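Side-chain contacts in bacterial microcompartment shell protein CutR (Streptococcus intermedius SK54 = ATCC 27335, PDB 6XPJ), which probably acts as a minor shell protein of the choline-degrading bacterial microcompartment, forming hexamers and perhaps lending the shell heterogeneity and flexibility: residues P31-A34 with V35-C38; N55-A58 with I59-A62; G87-Q90 with S91-S95; L100-K104 with N105-F109. The protein carries 1 engineered substitution. One frame throughout, in Å; residues are numbered along the deposited sequence.

Contact 1 of 4, residues P31-A34 with V35-C38. With SO4 (sulfate ion), chain G.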
ATOM      1  N   PRO C  31     -20.901  12.228 -19.195  1.00 19.29           N
ATOM      2  CA  PRO C  31     -21.063  11.264 -18.120  1.00 19.93           C
ATOM      3  C   PRO C  31     -22.531  10.886 -17.897  1.00 21.25           C
ATOM      4  O   PRO C  31     -23.424  11.703 -17.975  1.00 20.67           O
ATOM      5  CB  PRO C  31     -20.520  11.946 -16.867  1.00 20.42           C
ATOM      6  CG  PRO C  31     -19.510  12.913 -17.453  1.00 19.66           C
ATOM      7  CD  PRO C  31     -20.142  13.398 -18.733  1.00 19.75           C
ATOM      8  N   ILE C  32     -22.719   9.634 -17.537  1.00 20.58           N
ATOM      9  CA  ILE C  32     -24.040   9.164 -17.049  1.00 21.24           C
ATOM     10  C   ILE C  32     -24.324   9.810 -15.685  1.00 21.87           C
ATOM     11  O   ILE C  32     -23.398  10.218 -14.954  1.00 21.66           O
ATOM     12  CB  ILE C  32     -24.112   7.629 -16.995  1.00 20.59           C
ATOM     13  CG1 ILE C  32     -23.200   7.037 -15.915  1.00 20.76           C
ATOM     14  CG2 ILE C  32     -23.869   7.052 -18.384  1.00 21.79           C
ATOM     15  CD1 ILE C  32     -23.363   5.533 -15.724  1.00 20.77           C
ATOM     16  N   GLU C  33     -25.601   9.851 -15.328  1.00 23.74           N
ATOM     17  CA  GLU C  33     -26.038  10.512 -14.077  1.00 25.77           C
ATOM     18  C   GLU C  33     -25.290   9.920 -12.868  1.00 25.22           C
ATOM     19  O   GLU C  33     -24.846  10.682 -11.988  1.00 25.71           O
ATOM     20  CB  GLU C  33     -27.557  10.377 -13.952  1.00 25.76           C
ATOM     21  CG  GLU C  33     -28.319  11.189 -14.969  1.00 26.65           C
ATOM     22  CD  GLU C  33     -28.083  12.683 -14.831  1.00 31.60           C
ATOM     23  OE1 GLU C  33     -28.718  13.308 -13.952  1.00 30.92           O
ATOM     24  OE2 GLU C  33     -27.221  13.202 -15.563  1.00 29.62           O
ATOM     25  N   ALA C  34     -25.135   8.595 -12.786  1.00 25.79           N
ATOM     26  CA  ALA C  34     -24.502   7.928 -11.621  1.00 26.99           C
ATOM     27  C   ALA C  34     -23.038   8.356 -11.435  1.00 26.33           C
ATOM     28  O   ALA C  34     -22.504   8.356 -10.295  1.00 27.54           O
ATOM     29  CB  ALA C  34     -24.637   6.433 -11.768  1.00 28.36           C
ATOM     30  N   VAL C  35     -22.342   8.691 -12.521  1.00 24.52           N
ATOM     31  CA  VAL C  35     -20.926   9.132 -12.439  1.00 24.10           C
ATOM     32  C   VAL C  35     -20.872  10.552 -11.864  1.00 25.43           C
ATOM     33  O   VAL C  35     -20.010  10.833 -10.993  1.00 25.37           O
ATOM     34  CB  VAL C  35     -20.272   8.999 -13.827  1.00 27.77           C
ATOM     35  CG1 VAL C  35     -18.969   9.767 -13.931  1.00 30.88           C
ATOM     36  CG2 VAL C  35     -20.091   7.524 -14.180  1.00 29.43           C
ATOM     37  N   TYR C  36     -21.732  11.452 -12.332  1.00 24.41           N
ATOM     38  CA  TYR C  36     -21.795  12.794 -11.724  1.00 24.16           C
ATOM     39  C   TYR C  36     -22.116  12.645 -10.231  1.00 26.34           C
ATOM     40  O   TYR C  36     -21.482  13.316  -9.395  1.00 26.34           O
ATOM     41  CB  TYR C  36     -22.893  13.614 -12.376  1.00 22.28           C
ATOM     42  CG  TYR C  36     -22.674  14.101 -13.782  1.00 22.67           C
ATOM     43  CD1 TYR C  36     -21.556  14.845 -14.145  1.00 22.64           C
ATOM     44  CD2 TYR C  36     -23.658  13.930 -14.736  1.00 22.10           C
ATOM     45  CE1 TYR C  36     -21.455  15.386 -15.420  1.00 20.29           C
ATOM     46  CE2 TYR C  36     -23.567  14.451 -16.013  1.00 20.47           C
ATOM     47  CZ  TYR C  36     -22.473  15.231 -16.343  1.00 20.85           C
ATOM     48  OH  TYR C  36     -22.470  15.755 -17.611  1.00 22.64           O
ATOM     49  N   GLU C  37     -23.055  11.754  -9.891  1.00 27.41           N
ATOM     50  CA  GLU C  37     -23.511  11.567  -8.483  1.00 29.45           C
ATOM     51  C   GLU C  37     -22.354  11.049  -7.611  1.00 29.96           C
ATOM     52  O   GLU C  37     -22.208  11.519  -6.465  1.00 30.48           O
ATOM     53  CB  GLU C  37     -24.737  10.643  -8.425  1.00 31.73           C
ATOM     54  CG  GLU C  37     -25.611  10.879  -7.196  1.00 37.47           C
ATOM     55  CD  GLU C  37     -26.358  12.207  -7.118  1.00 40.86           C
ATOM     56  OE1 GLU C  37     -26.910  12.654  -8.144  1.00 41.14           O
ATOM     57  OE2 GLU C  37     -26.396  12.801  -6.019  1.00 51.07           O
ATOM     58  N   CYS C  38     -21.515  10.142  -8.126  1.00 27.98           N
ATOM     59  CA  CYS C  38     -20.389   9.549  -7.344  1.00 30.74           C
ATOM     60  C   CYS C  38     -19.339  10.635  -7.051  1.00 31.69           C
ATOM     61  O   CYS C  38     -18.666  10.540  -5.998  1.00 39.05           O
ATOM     62  CB  CYS C  38     -19.844   8.280  -8.015  1.00 32.88           C
ATOM     63  SG  CYS C  38     -18.403   8.507  -9.087  1.00 42.83           S
TER
HETATM   64  S   SO4 G 202     -28.060   8.270 -17.789  1.00 57.93           S
HETATM   65  O1  SO4 G 202     -27.231   9.396 -18.133  1.00 58.10           O
HETATM   66  O2  SO4 G 202     -27.856   7.926 -16.408  1.00 55.27           O
HETATM   67  O3  SO4 G 202     -29.443   8.618 -17.993  1.00 67.16           O
HETATM   68  O4  SO4 G 202     -27.723   7.144 -18.623  1.00 63.36           O
HETATM   69  O   HOH W   1     -23.730  13.974 -19.724  1.00 28.54           O
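I32 O takes two backbone donors from the first turn, V35 N at 3.1 Å and Y36 N at 3.3 Å, and both bonds are weak. The regular pattern follows with E37 N to E33 O, 3.0 Å. The Y36 ring folds back over the chain that leads into the helix. Its CG stands beside the backbone N (chi1 -72°), which carries the ring back to P31. P31 CB sits over the centre of the ring, 3.8 Å from the centroid, as a CH-pi contact. CG and CD of the same proline continue over CE1 and toward OH. E33 comes to the edge of the ring, where OE2 is 3.7 Å from Y36 CD2. Its carboxylate is steeply inclined to the ring, and its other oxygen bonds H43.

This is the N-terminal turn of the short helix 33-39, which comes between strands 11-28 and 46-53 along the chain of the circularly permuted BMC fold. I32 holds the N-cap position. The first helical N-H, E33 N, points to a sulfate ion that probably came from the crystallisation liquor. It bonds two of the sulfate oxygens, the nearer being O2 at 3.2 Å, as suits an anion at a helix start.

The I32 and V35 side chains cross at about a right angle, with I32 CG1 3.6 Å from V35 CG2. V35 also packs on D63 of a neighbouring subunit, whose carboxylate accepts from I32 N. The Y36 hydroxyl bonds G45 O. A water donates to both Y36 OH and P31 O, closing a bridge from the ring tip to the backbone.

Contact 2 of 4, residues N55-A58 with I59-A62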
ATOM      1  N   ASN C  55       2.535  10.745  -6.367  1.00 14.91           N
ATOM      2  CA  ASN C  55       1.160  11.211  -6.083  1.00 14.33           C
ATOM      3  C   ASN C  55       1.111  12.698  -5.737  1.00 14.51           C
ATOM      4  O   ASN C  55       0.077  13.314  -5.973  1.00 15.73           O
ATOM      5  CB  ASN C  55       0.557  10.396  -4.965  1.00 15.09           C
ATOM      6  CG  ASN C  55       0.252   8.972  -5.393  1.00 15.65           C
ATOM      7  OD1 ASN C  55       0.278   8.657  -6.576  1.00 17.94           O
ATOM      8  ND2 ASN C  55      -0.129   8.142  -4.428  1.00 19.50           N
ATOM      9  N   GLU C  56       2.194  13.259  -5.214  1.00 15.08           N
ATOM     10  CA  GLU C  56       2.253  14.686  -4.837  1.00 15.22           C
ATOM     11  C   GLU C  56       2.110  15.570  -6.074  1.00 16.64           C
ATOM     12  O   GLU C  56       1.791  16.771  -5.902  1.00 18.82           O
ATOM     13  CB  GLU C  56       3.567  15.014  -4.113  1.00 15.87           C
ATOM     14  CG  GLU C  56       3.759  14.313  -2.789  1.00 16.23           C
ATOM     15  CD  GLU C  56       4.369  12.918  -2.844  1.00 17.04           C
ATOM     16  OE1 GLU C  56       4.506  12.306  -3.987  1.00 16.77           O
ATOM     17  OE2 GLU C  56       4.708  12.408  -1.766  1.00 20.45           O
ATOM     18  N   THR C  57       2.339  15.063  -7.287  1.00 14.61           N
ATOM     19  CA  THR C  57       2.218  15.901  -8.503  1.00 14.59           C
ATOM     20  C   THR C  57       0.741  16.188  -8.805  1.00 15.42           C
ATOM     21  O   THR C  57       0.502  17.038  -9.670  1.00 15.74           O
ATOM     22  CB  THR C  57       2.864  15.281  -9.737  1.00 15.47           C
ATOM     23  OG1 THR C  57       2.238  14.033 -10.080  1.00 15.09           O
ATOM     24  CG2 THR C  57       4.352  15.098  -9.568  1.00 15.76           C
ATOM     25  N   ALA C  58      -0.208  15.589  -8.088  1.00 15.04           N
ATOM     26  CA  ALA C  58      -1.631  15.935  -8.302  1.00 14.86           C
ATOM     27  C   ALA C  58      -1.855  17.448  -8.158  1.00 14.41           C
ATOM     28  O   ALA C  58      -2.589  18.043  -8.988  1.00 15.49           O
ATOM     29  CB  ALA C  58      -2.491  15.161  -7.341  1.00 16.36           C
ATOM     30  N   ILE C  59      -1.266  18.086  -7.156  1.00 15.86           N
ATOM     31  CA  ILE C  59      -1.502  19.545  -6.960  1.00 17.24           C
ATOM     32  C   ILE C  59      -0.929  20.349  -8.145  1.00 16.98           C
ATOM     33  O   ILE C  59      -1.537  21.349  -8.534  1.00 16.36           O
ATOM     34  CB  ILE C  59      -0.953  20.012  -5.607  1.00 21.49           C
ATOM     35  CG1 ILE C  59      -1.450  21.411  -5.248  1.00 24.91           C
ATOM     36  CG2 ILE C  59       0.548  19.970  -5.586  1.00 24.00           C
ATOM     37  CD1 ILE C  59      -2.951  21.483  -5.022  1.00 30.43           C
ATOM     38  N   ILE C  60       0.163  19.899  -8.750  1.00 16.15           N
ATOM     39  CA  ILE C  60       0.771  20.600  -9.898  1.00 15.54           C
ATOM     40  C   ILE C  60      -0.181  20.488 -11.087  1.00 15.80           C
ATOM     41  O   ILE C  60      -0.427  21.484 -11.778  1.00 15.77           O
ATOM     42  CB  ILE C  60       2.137  19.971 -10.230  1.00 16.39           C
ATOM     43  CG1 ILE C  60       3.103  20.076  -9.068  1.00 18.26           C
ATOM     44  CG2 ILE C  60       2.706  20.585 -11.495  1.00 17.22           C
ATOM     45  CD1 ILE C  60       4.371  19.247  -9.256  1.00 18.66           C
ATOM     46  N   ALA C  61      -0.727  19.302 -11.329  1.00 15.11           N
ATOM     47  CA  ALA C  61      -1.657  19.055 -12.455  1.00 15.47           C
ATOM     48  C   ALA C  61      -2.939  19.845 -12.249  1.00 16.19           C
ATOM     49  O   ALA C  61      -3.416  20.447 -13.212  1.00 16.46           O
ATOM     50  CB  ALA C  61      -1.942  17.591 -12.631  1.00 15.39           C
ATOM     51  N   ALA C  62      -3.441  19.946 -11.026  1.00 16.34           N
ATOM     52  CA  ALA C  62      -4.673  20.709 -10.738  1.00 15.82           C
ATOM     53  C   ALA C  62      -4.435  22.184 -11.040  1.00 18.84           C
ATOM     54  O   ALA C  62      -5.306  22.841 -11.656  1.00 17.26           O
ATOM     55  CB  ALA C  62      -5.086  20.522  -9.308  1.00 16.24           C
TER
HETATM   56  O   HOH W   2      -0.677  16.867  -4.753  1.00 27.60           O
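The backbone turns helically from N55 to T57 without the regular bonds, and from A58 it runs on as a true helix, with A61 N bonded to T57 O at 3.1 Å. This is the start of helix 58-68 of the BMC fold, just after strand 46-53. T57 O also receives a weak bond from I60 N. The next bond is A62 N to A58 O at 2.9 Å.

Among the side chains, T57 and I60 meet on one side of the turn. I60 CD1 reaches back to T57 CA at 4.0 Å and lies slightly farther from T57 CG2. The T57 hydroxyl takes the place between backbone N and carbonyl carbon (chi1 62°) and bonds P54 O, which leaves the methyl for I60. Both residues also pack on F103 of helix 89-105.

E56 turns its carboxylate away, to S82 and S51 of a neighbouring subunit. Its carbonyl oxygen faces the first helical residues. I59 CG2 lies 3.4 Å from E56 O, and a water links the same two residues, donating to E56 O at 2.7 Å and accepting from I59 N at 2.8 Å.

Contact 3 of 4, residues G87-Q90 with S91-S95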
ATOM      1  N   GLY C  87     -16.166  20.643 -16.793  1.00 19.33           N
ATOM      2  CA  GLY C  87     -16.370  21.842 -17.608  1.00 20.58           C
ATOM      3  C   GLY C  87     -16.915  21.443 -18.945  1.00 19.26           C
ATOM      4  O   GLY C  87     -17.195  20.262 -19.156  1.00 18.73           O
ATOM      5  N   ASP C  88     -17.071  22.399 -19.851  1.00 19.74           N
ATOM      6  CA  ASP C  88     -17.477  22.030 -21.225  1.00 21.54           C
ATOM      7  C   ASP C  88     -16.371  21.169 -21.858  1.00 21.14           C
ATOM      8  O   ASP C  88     -15.188  21.247 -21.411  1.00 20.64           O
ATOM      9  CB  ASP C  88     -17.768  23.274 -22.049  1.00 23.38           C
ATOM     10  CG  ASP C  88     -16.513  24.085 -22.255  1.00 28.04           C
ATOM     11  OD1 ASP C  88     -16.197  24.900 -21.380  1.00 36.28           O
ATOM     12  OD2 ASP C  88     -15.827  23.846 -23.262  1.00 32.22           O
ATOM     13  N   ILE C  89     -16.715  20.336 -22.837  1.00 20.92           N
ATOM     14  CA  ILE C  89     -15.761  19.346 -23.403  1.00 22.05           C
ATOM     15  C   ILE C  89     -14.495  20.056 -23.873  1.00 22.62           C
ATOM     16  O   ILE C  89     -13.405  19.553 -23.588  1.00 21.51           O
ATOM     17  CB  ILE C  89     -16.414  18.501 -24.512  1.00 25.58           C
ATOM     18  CG1 ILE C  89     -17.633  17.736 -23.998  1.00 28.35           C
ATOM     19  CG2 ILE C  89     -15.390  17.554 -25.121  1.00 29.67           C
ATOM     20  CD1 ILE C  89     -18.596  17.309 -25.085  1.00 29.66           C
ATOM     21  N   GLN C  90     -14.594  21.176 -24.581  1.00 21.26           N
ATOM     22  CA  GLN C  90     -13.386  21.819 -25.153  1.00 21.98           C
ATOM     23  C   GLN C  90     -12.509  22.333 -24.014  1.00 20.16           C
ATOM     24  O   GLN C  90     -11.279  22.170 -24.103  1.00 20.46           O
ATOM     25  CB  GLN C  90     -13.765  22.881 -26.183  1.00 27.07           C
ATOM     26  CG  GLN C  90     -14.340  22.274 -27.461  1.00 37.97           C
ATOM     27  CD  GLN C  90     -13.488  21.178 -28.063  1.00 44.74           C
ATOM     28  OE1 GLN C  90     -13.985  20.121 -28.459  1.00 51.91           O
ATOM     29  NE2 GLN C  90     -12.187  21.413 -28.136  1.00 50.03           N
ATOM     30  N   SER C  91     -13.077  22.853 -22.930  1.00 20.95           N
ATOM     31  CA  SER C  91     -12.278  23.356 -21.781  1.00 19.73           C
ATOM     32  C   SER C  91     -11.565  22.186 -21.098  1.00 17.98           C
ATOM     33  O   SER C  91     -10.371  22.290 -20.781  1.00 17.78           O
ATOM     34  CB  SER C  91     -13.110  24.107 -20.770  1.00 21.47           C
ATOM     35  OG  SER C  91     -13.689  25.270 -21.360  1.00 22.53           O
ATOM     36  N   VAL C  92     -12.281  21.086 -20.914  1.00 17.40           N
ATOM     37  CA  VAL C  92     -11.702  19.896 -20.231  1.00 15.86           C
ATOM     38  C   VAL C  92     -10.566  19.335 -21.100  1.00 17.14           C
ATOM     39  O   VAL C  92      -9.484  19.027 -20.564  1.00 15.93           O
ATOM     40  CB  VAL C  92     -12.778  18.842 -19.942  1.00 16.69           C
ATOM     41  CG1 VAL C  92     -12.137  17.530 -19.527  1.00 17.14           C
ATOM     42  CG2 VAL C  92     -13.718  19.347 -18.868  1.00 17.45           C
ATOM     43  N   GLU C  93     -10.768  19.222 -22.404  1.00 16.80           N
ATOM     44  CA  GLU C  93      -9.671  18.744 -23.283  1.00 17.59           C
ATOM     45  C   GLU C  93      -8.470  19.700 -23.224  1.00 16.36           C
ATOM     46  O   GLU C  93      -7.302  19.218 -23.215  1.00 17.14           O
ATOM     47  CB  GLU C  93     -10.157  18.569 -24.712  1.00 18.61           C
ATOM     48  CG  GLU C  93     -11.162  17.474 -24.849  1.00 21.21           C
ATOM     49  CD  GLU C  93     -11.560  17.135 -26.272  1.00 26.23           C
ATOM     50  OE1 GLU C  93     -12.286  16.148 -26.432  1.00 29.25           O
ATOM     51  OE2 GLU C  93     -11.135  17.849 -27.196  1.00 30.76           O
ATOM     52  N   THR C  94      -8.686  21.028 -23.276  1.00 16.86           N
ATOM     53  CA  THR C  94      -7.592  22.021 -23.225  1.00 17.12           C
ATOM     54  C   THR C  94      -6.781  21.793 -21.953  1.00 16.33           C
ATOM     55  O   THR C  94      -5.547  21.758 -22.012  1.00 17.16           O
ATOM     56  CB  THR C  94      -8.116  23.460 -23.301  1.00 19.96           C
ATOM     57  OG1 THR C  94      -8.684  23.578 -24.608  1.00 21.50           O
ATOM     58  CG2 THR C  94      -7.036  24.495 -23.067  1.00 21.53           C
ATOM     59  N   SER C  95      -7.459  21.629 -20.816  1.00 16.85           N
ATOM     60  CA  SER C  95      -6.776  21.439 -19.520  1.00 16.41           C
ATOM     61  C   SER C  95      -5.965  20.134 -19.542  1.00 16.22           C
ATOM     62  O   SER C  95      -4.841  20.120 -19.062  1.00 16.24           O
ATOM     63  CB  SER C  95      -7.749  21.464 -18.377  1.00 17.22           C
ATOM     64  OG  SER C  95      -8.282  22.784 -18.201  1.00 20.20           O
TER
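The D88 carboxylate is met by S91 through both oxygens. S91 N comes from above the carboxylate plane to OD2, at 2.9 Å and 48° out of that plane. S91 OG donates to OD1 on its syn side, nearer the plane, and this bond is short at 2.5 Å. D88 CG sits between its own backbone N and carbonyl carbon (chi1 66°), a torsion that swings the carboxylate over the first turn. The two bonds together fix the rotation of the group.

A second pair of flat groups, the Q90 amide and the E93 carboxylate, are steeply turned to each other, with planes 75° apart. They merely approach each other, Q90 NE2 being 3.8 Å from E93 OE2. The other oxygen of E93 forms a salt bridge with K116. The I89 side chain lies alongside the extended E93 chain, with I89 CG2 3.7 Å from E93 OE1.

Farther along, Q90 O is shared by two donors of T94. The backbone N and OG1 are each 3.0 Å from it and reach it from opposite faces of its carbonyl plane. V92 turns inward: its CG2 is 3.5 Å from G87 N, and the residue packs on F85, A46 and V27 of the sheet. V92 N to D88 O and E93 N to I89 O are the regular helical bonds.

An aspartate in the N-cap position, accepting from the backbone N three residues on, is the classic helix N-cap. Here it starts the long helix 89-105 directly after strand 82-87 of the BMC fold.

Contact 4 of 4, residues L100-K104 with N105-F109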
ATOM      1  N   LEU C 100      -0.608  17.367 -19.991  1.00 14.93           N
ATOM      2  CA  LEU C 100       0.285  16.413 -20.688  1.00 14.75           C
ATOM      3  C   LEU C 100       1.494  17.141 -21.251  1.00 15.11           C
ATOM      4  O   LEU C 100       2.607  16.637 -21.096  1.00 15.61           O
ATOM      5  CB  LEU C 100      -0.503  15.676 -21.766  1.00 14.57           C
ATOM      6  CG  LEU C 100      -1.527  14.666 -21.255  1.00 15.09           C
ATOM      7  CD1 LEU C 100      -2.424  14.196 -22.388  1.00 15.78           C
ATOM      8  CD2 LEU C 100      -0.871  13.490 -20.559  1.00 15.70           C
ATOM      9  N   GLU C 101       1.289  18.304 -21.867  1.00 15.13           N
ATOM     10  CA  GLU C 101       2.410  19.005 -22.518  1.00 16.36           C
ATOM     11  C   GLU C 101       3.407  19.469 -21.441  1.00 16.43           C
ATOM     12  O   GLU C 101       4.610  19.350 -21.662  1.00 17.29           O
ATOM     13  CB  GLU C 101       1.901  20.186 -23.330  1.00 16.54           C
ATOM     14  CG  GLU C 101       1.180  19.766 -24.591  1.00 16.48           C
ATOM     15  CD  GLU C 101       0.517  20.886 -25.355  1.00 18.52           C
ATOM     16  OE1 GLU C 101       0.857  22.081 -25.130  1.00 20.66           O
ATOM     17  OE2 GLU C 101      -0.397  20.572 -26.165  1.00 19.12           O
ATOM     18  N   TYR C 102       2.922  20.003 -20.326  1.00 15.45           N
ATOM     19  CA  TYR C 102       3.826  20.490 -19.262  1.00 16.30           C
ATOM     20  C   TYR C 102       4.616  19.293 -18.714  1.00 16.22           C
ATOM     21  O   TYR C 102       5.841  19.351 -18.570  1.00 15.86           O
ATOM     22  CB  TYR C 102       3.064  21.192 -18.135  1.00 16.89           C
ATOM     23  CG  TYR C 102       3.997  21.557 -17.009  1.00 18.43           C
ATOM     24  CD1 TYR C 102       4.807  22.673 -17.085  1.00 18.96           C
ATOM     25  CD2 TYR C 102       4.142  20.729 -15.907  1.00 18.19           C
ATOM     26  CE1 TYR C 102       5.715  22.978 -16.083  1.00 18.36           C
ATOM     27  CE2 TYR C 102       5.056  21.012 -14.915  1.00 20.43           C
ATOM     28  CZ  TYR C 102       5.863  22.126 -15.009  1.00 20.42           C
ATOM     29  OH  TYR C 102       6.739  22.404 -13.996  1.00 20.86           O
ATOM     30  N   PHE C 103       3.920  18.215 -18.340  1.00 15.57           N
ATOM     31  CA  PHE C 103       4.596  17.054 -17.737  1.00 15.89           C
ATOM     32  C   PHE C 103       5.580  16.429 -18.714  1.00 15.62           C
ATOM     33  O   PHE C 103       6.706  16.035 -18.298  1.00 17.11           O
ATOM     34  CB  PHE C 103       3.593  16.042 -17.179  1.00 15.37           C
ATOM     35  CG  PHE C 103       3.099  16.401 -15.800  1.00 16.10           C
ATOM     36  CD1 PHE C 103       2.208  17.422 -15.567  1.00 15.50           C
ATOM     37  CD2 PHE C 103       3.513  15.662 -14.716  1.00 18.59           C
ATOM     38  CE1 PHE C 103       1.760  17.743 -14.299  1.00 16.99           C
ATOM     39  CE2 PHE C 103       3.074  15.975 -13.443  1.00 19.56           C
ATOM     40  CZ  PHE C 103       2.206  17.020 -13.229  1.00 18.11           C
ATOM     41  N   LYS C 104       5.217  16.326 -19.979  1.00 16.11           N
ATOM     42  CA  LYS C 104       6.126  15.735 -20.987  1.00 17.31           C
ATOM     43  C   LYS C 104       7.272  16.684 -21.279  1.00 19.11           C
ATOM     44  O   LYS C 104       8.426  16.204 -21.291  1.00 20.36           O
ATOM     45  CB  LYS C 104       5.361  15.461 -22.285  1.00 17.57           C
ATOM     46  CG  LYS C 104       6.227  14.951 -23.414  1.00 19.63           C
ATOM     47  CD  LYS C 104       5.420  14.383 -24.550  1.00 19.39           C
ATOM     48  CE  LYS C 104       4.577  15.421 -25.269  1.00 18.54           C
ATOM     49  NZ  LYS C 104       5.398  16.408 -25.981  1.00 20.37           N
ATOM     50  N   ASN C 105       6.977  17.944 -21.580  1.00 17.38           N
ATOM     51  CA  ASN C 105       8.000  18.871 -22.144  1.00 19.71           C
ATOM     52  C   ASN C 105       8.813  19.575 -21.070  1.00 21.62           C
ATOM     53  O   ASN C 105      10.024  19.856 -21.335  1.00 25.72           O
ATOM     54  CB  ASN C 105       7.355  19.925 -23.034  1.00 20.27           C
ATOM     55  CG  ASN C 105       6.671  19.314 -24.236  1.00 21.50           C
ATOM     56  OD1 ASN C 105       6.977  18.183 -24.617  1.00 22.25           O
ATOM     57  ND2 ASN C 105       5.723  20.036 -24.830  1.00 20.09           N
ATOM     58  N   SER C 106       8.216  19.951 -19.944  1.00 17.68           N
ATOM     59  CA  SER C 106       8.960  20.690 -18.885  1.00 18.98           C
ATOM     60  C   SER C 106       9.546  19.712 -17.882  1.00 21.59           C
ATOM     61  O   SER C 106      10.682  20.002 -17.414  1.00 24.16           O
ATOM     62  CB  SER C 106       8.115  21.703 -18.188  1.00 20.76           C
ATOM     63  OG  SER C 106       7.809  22.780 -19.068  1.00 23.38           O
ATOM     64  N   LEU C 107       8.807  18.663 -17.479  1.00 18.19           N
ATOM     65  CA  LEU C 107       9.283  17.724 -16.428  1.00 19.38           C
ATOM     66  C   LEU C 107       9.958  16.490 -17.051  1.00 18.85           C
ATOM     67  O   LEU C 107      10.710  15.820 -16.326  1.00 22.78           O
ATOM     68  CB  LEU C 107       8.121  17.310 -15.527  1.00 19.12           C
ATOM     69  CG  LEU C 107       7.394  18.391 -14.738  1.00 21.48           C
ATOM     70  CD1 LEU C 107       6.361  17.734 -13.829  1.00 23.43           C
ATOM     71  CD2 LEU C 107       8.339  19.256 -13.917  1.00 25.88           C
ATOM     72  N   GLY C 108       9.730  16.149 -18.312  1.00 19.91           N
ATOM     73  CA  GLY C 108      10.333  14.946 -18.919  1.00 18.43           C
ATOM     74  C   GLY C 108       9.731  13.653 -18.398  1.00 19.76           C
ATOM     75  O   GLY C 108      10.342  12.577 -18.580  1.00 21.10           O
ATOM     76  N   PHE C 109       8.510  13.709 -17.861  1.00 17.93           N
ATOM     77  CA  PHE C 109       7.794  12.513 -17.388  1.00 17.58           C
ATOM     78  C   PHE C 109       7.308  11.672 -18.566  1.00 17.58           C
ATOM     79  O   PHE C 109       7.077  12.222 -19.655  1.00 17.76           O
ATOM     80  CB  PHE C 109       6.602  12.945 -16.546  1.00 17.58           C
ATOM     81  CG  PHE C 109       6.910  13.298 -15.115  1.00 17.47           C
ATOM     82  CD1 PHE C 109       8.103  13.914 -14.734  1.00 20.92           C
ATOM     83  CD2 PHE C 109       5.958  13.017 -14.144  1.00 18.65           C
ATOM     84  CE1 PHE C 109       8.345  14.225 -13.399  1.00 22.61           C
ATOM     85  CE2 PHE C 109       6.183  13.390 -12.830  1.00 21.65           C
ATOM     86  CZ  PHE C 109       7.373  13.970 -12.463  1.00 21.56           C
TER
HETATM   87  O   HOH W   3       8.841  13.268 -21.575  1.00 31.02           O
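L107 threads between three side chains and can be followed outward. Its CB lies 3.4 Å from F103 O. CG stands beside the backbone N (chi1 -61°) and meets the Y102 ring at CE2, 3.5 Å away. There the chain forks. CD1 goes over a face of the F103 ring as a CH-pi contact, 3.9 Å from the centroid, and also lies over a face of F109. CD2 stays with Y102 and ends 3.5 Å from Y102 OH, a hydroxyl that bonds K116 O of a neighbouring subunit.

The two phenylalanines form an offset edge-to-face pair, with the edge of F103 toward the face of F109 and the planes at 76°. S106 CB lies over a face of Y102. On the outer side, K104 bends at its far end and gives NZ to N105 OD1 at 2.7 Å.

The helix widens at this end. Y102 O accepts from S106 N and also from L107 N, one residue beyond the usual helical step. F109 N bonds F103 O at 3.0 Å. G108 N makes a weak bond to K104 O, and a water joins K104 O to F109 O. G108 is the first residue to leave helical angles, with positive phi. Such a glycine stop is a common helix C-terminus, and here it passes helix 89-105 on to strand 110-116.

In the fold
The contacts follow one another along the chain in the order 1 to 4, all within the circularly permuted BMC domain. Contact 1 lies on helix 33-39, about 31 Å from contact 4 between centres and across the centre of the chain from it. Contacts 3 and 4 mark the start and end of helix 89-105, with centres about 19 Å apart. Contact 2, at the start of helix 58-68, touches contact 4: A61 packs on F103, and T57 also meets F109. This joins the two helices beside the sheet. Contacts 1, 2 and 4 all reach other subunits, so these helix ends also take part in building the hexamer. Contact 3 touches no other chain.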